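Local structure of VirX1 (Cyanophage Syn10, 6QGM) at residues K252-R257 against A321-I326. The protein iodinates diverse substrates as a viral halogenase of the tryptophan halogenase family, and is probably flavin-dependent. Numbering follows the deposited sequence.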
loop_
_atom_site.group_PDB
_atom_site.type_symbol
_atom_site.label_atom_id
_atom_site.label_comp_id
_atom_site.label_asym_id
_atom_site.label_seq_id
_atom_site.Cartn_x
_atom_site.Cartn_y
_atom_site.Cartn_z
ATOM N N LYS B 252 20.373 24.951 15.115
ATOM C CA LYS B 252 21.554 25.849 15.008
ATOM C C LYS B 252 22.720 25.088 14.378
ATOM O O LYS B 252 22.784 23.842 14.542
ATOM C CB LYS B 252 21.975 26.323 16.395
ATOM C CG LYS B 252 20.891 27.001 17.215
ATOM C CD LYS B 252 20.239 28.156 16.490
ATOM C CE LYS B 252 19.242 28.909 17.343
ATOM N NZ LYS B 252 19.348 30.375 17.138
ATOM N N ALA B 253 23.629 25.805 13.721
ATOM C CA ALA B 253 24.944 25.277 13.282
ATOM C C ALA B 253 26.001 26.364 13.458
ATOM O O ALA B 253 25.686 27.542 13.281
ATOM C CB ALA B 253 24.889 24.787 11.852
ATOM N N MET B 254 27.203 25.978 13.853
ATOM C CA MET B 254 28.427 26.799 13.696
ATOM C C MET B 254 29.386 25.989 12.812
ATOM O O MET B 254 29.287 24.747 12.803
ATOM C CB MET B 254 29.051 27.146 15.057
ATOM C CG MET B 254 29.296 25.948 15.946
ATOM S SD MET B 254 29.819 26.382 17.589
ATOM C CE MET B 254 28.304 27.054 18.263
ATOM N N ALA B 255 30.226 26.671 12.030
ATOM C CA ALA B 255 31.124 26.060 11.023
ATOM C C ALA B 255 32.460 26.800 11.046
ATOM O O ALA B 255 32.500 27.970 11.484
ATOM C CB ALA B 255 30.475 26.091 9.666
ATOM N N THR B 256 33.519 26.110 10.633
ATOM C CA THR B 256 34.902 26.631 10.658
ATOM C C THR B 256 35.754 25.892 9.621
ATOM O O THR B 256 35.294 24.867 9.045
ATOM C CB THR B 256 35.469 26.562 12.086
ATOM O OG1 THR B 256 36.674 27.322 12.139
ATOM C CG2 THR B 256 35.728 25.149 12.576
ATOM N N ARG B 257 36.956 26.418 9.409
ATOM C CA ARG B 257 38.013 25.845 8.547
ATOM C C ARG B 257 39.175 25.510 9.481
ATOM O O ARG B 257 39.537 26.389 10.245
ATOM C CB ARG B 257 38.388 26.853 7.460
ATOM C CG ARG B 257 37.403 26.947 6.309
ATOM C CD ARG B 257 37.689 28.146 5.437
ATOM N NE ARG B 257 36.453 28.584 4.791
ATOM C CZ ARG B 257 36.378 29.290 3.667
ATOM N NH1 ARG B 257 37.477 29.646 3.017
ATOM N NH2 ARG B 257 35.184 29.624 3.190
ATOM N N ALA B 321 40.570 28.884 15.668
ATOM C CA ALA B 321 39.575 28.646 14.593
ATOM C C ALA B 321 38.574 29.798 14.556
ATOM O O ALA B 321 37.986 30.107 15.598
ATOM C CB ALA B 321 38.867 27.328 14.804
ATOM N N LYS B 322 38.390 30.419 13.389
ATOM C CA LYS B 322 37.311 31.407 13.136
ATOM C C LYS B 322 36.001 30.636 12.908
ATOM O O LYS B 322 35.953 29.843 11.960
ATOM C CB LYS B 322 37.719 32.272 11.945
ATOM C CG LYS B 322 36.866 33.490 11.658
ATOM C CD LYS B 322 37.507 34.328 10.568
ATOM C CE LYS B 322 36.767 35.619 10.247
ATOM N NZ LYS B 322 36.771 35.930 8.791
ATOM N N ILE B 323 34.997 30.868 13.757
ATOM C CA ILE B 323 33.699 30.127 13.791
ATOM C C ILE B 323 32.583 31.069 13.334
ATOM O O ILE B 323 32.477 32.195 13.892
ATOM C CB ILE B 323 33.418 29.551 15.195
ATOM C CG1 ILE B 323 34.519 28.571 15.614
ATOM C CG2 ILE B 323 32.033 28.926 15.277
ATOM C CD1 ILE B 323 34.265 27.873 16.917
ATOM N N PHE B 324 31.799 30.612 12.344
ATOM C CA PHE B 324 30.650 31.336 11.756
ATOM C C PHE B 324 29.359 30.613 12.149
ATOM O O PHE B 324 29.203 29.457 11.732
ATOM C CB PHE B 324 30.862 31.477 10.242
ATOM C CG PHE B 324 31.960 32.450 9.867
ATOM C CD1 PHE B 324 31.931 33.778 10.306
ATOM C CD2 PHE B 324 33.101 32.016 9.203
ATOM C CE1 PHE B 324 32.961 34.655 10.004
ATOM C CE2 PHE B 324 34.132 32.892 8.905
ATOM C CZ PHE B 324 34.052 34.208 9.297
ATOM N N HIS B 325 28.461 31.292 12.865
ATOM C CA HIS B 325 27.134 30.786 13.301
ATOM C C HIS B 325 26.117 30.974 12.183
ATOM O O HIS B 325 26.020 32.066 11.640
ATOM C CB HIS B 325 26.675 31.489 14.582
ATOM C CG HIS B 325 27.580 31.185 15.716
ATOM N ND1 HIS B 325 28.755 31.868 15.904
ATOM C CD2 HIS B 325 27.536 30.232 16.673
ATOM C CE1 HIS B 325 29.400 31.360 16.921
ATOM N NE2 HIS B 325 28.670 30.371 17.432
ATOM N N ILE B 326 25.388 29.912 11.876
ATOM C CA ILE B 326 24.334 29.901 10.834
ATOM C C ILE B 326 23.017 29.564 11.529
ATOM O O ILE B 326 22.979 28.663 12.420
ATOM C CB ILE B 326 24.654 28.920 9.698
ATOM C CG1 ILE B 326 26.142 28.900 9.341
ATOM C CG2 ILE B 326 23.795 29.267 8.496
ATOM C CD1 ILE B 326 26.668 27.518 8.963
#
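Strand 324-327 pairs antiparallel with strand 252-258 at the edge, within this chain, of a seven-stranded mixed sheet in a tryptophan halogenase-type fold. A253 and I326 form a hydrogen-bonded pair. I326 N gives a nearly straight bond to A253 O at 2.8 Å, and A253 N returns one to I326 O. A255 and F324 form the next such pair; here A255 N bonds to F324 O at 3.0 Å, from above the carbonyl plane. I326 has the largest area buried by the contact. Its CD1 reaches along the face that carries the two alanines and lies 4.1 Å from A255 CB.

M254 projects from the other face and lies alongside both I323 and H325. I323 and H325 touch R311 and E307 of helix 303-314, while M254 packs on Y294 and Y296 of strand 290-296. M254 CG takes the crowded position between N and C (chi1 53°). I323 CG2 packs against M254 CB at 3.5 Å. M254 CB also makes a CH-pi contact over one face of the H325 ring. The methionine chain bends at chi3 (71°), which brings CE to 3.4 Å from H325 NE2. T256 OG1, anti to its own N, donates a hydrogen bond to K322 O at 2.6 Å.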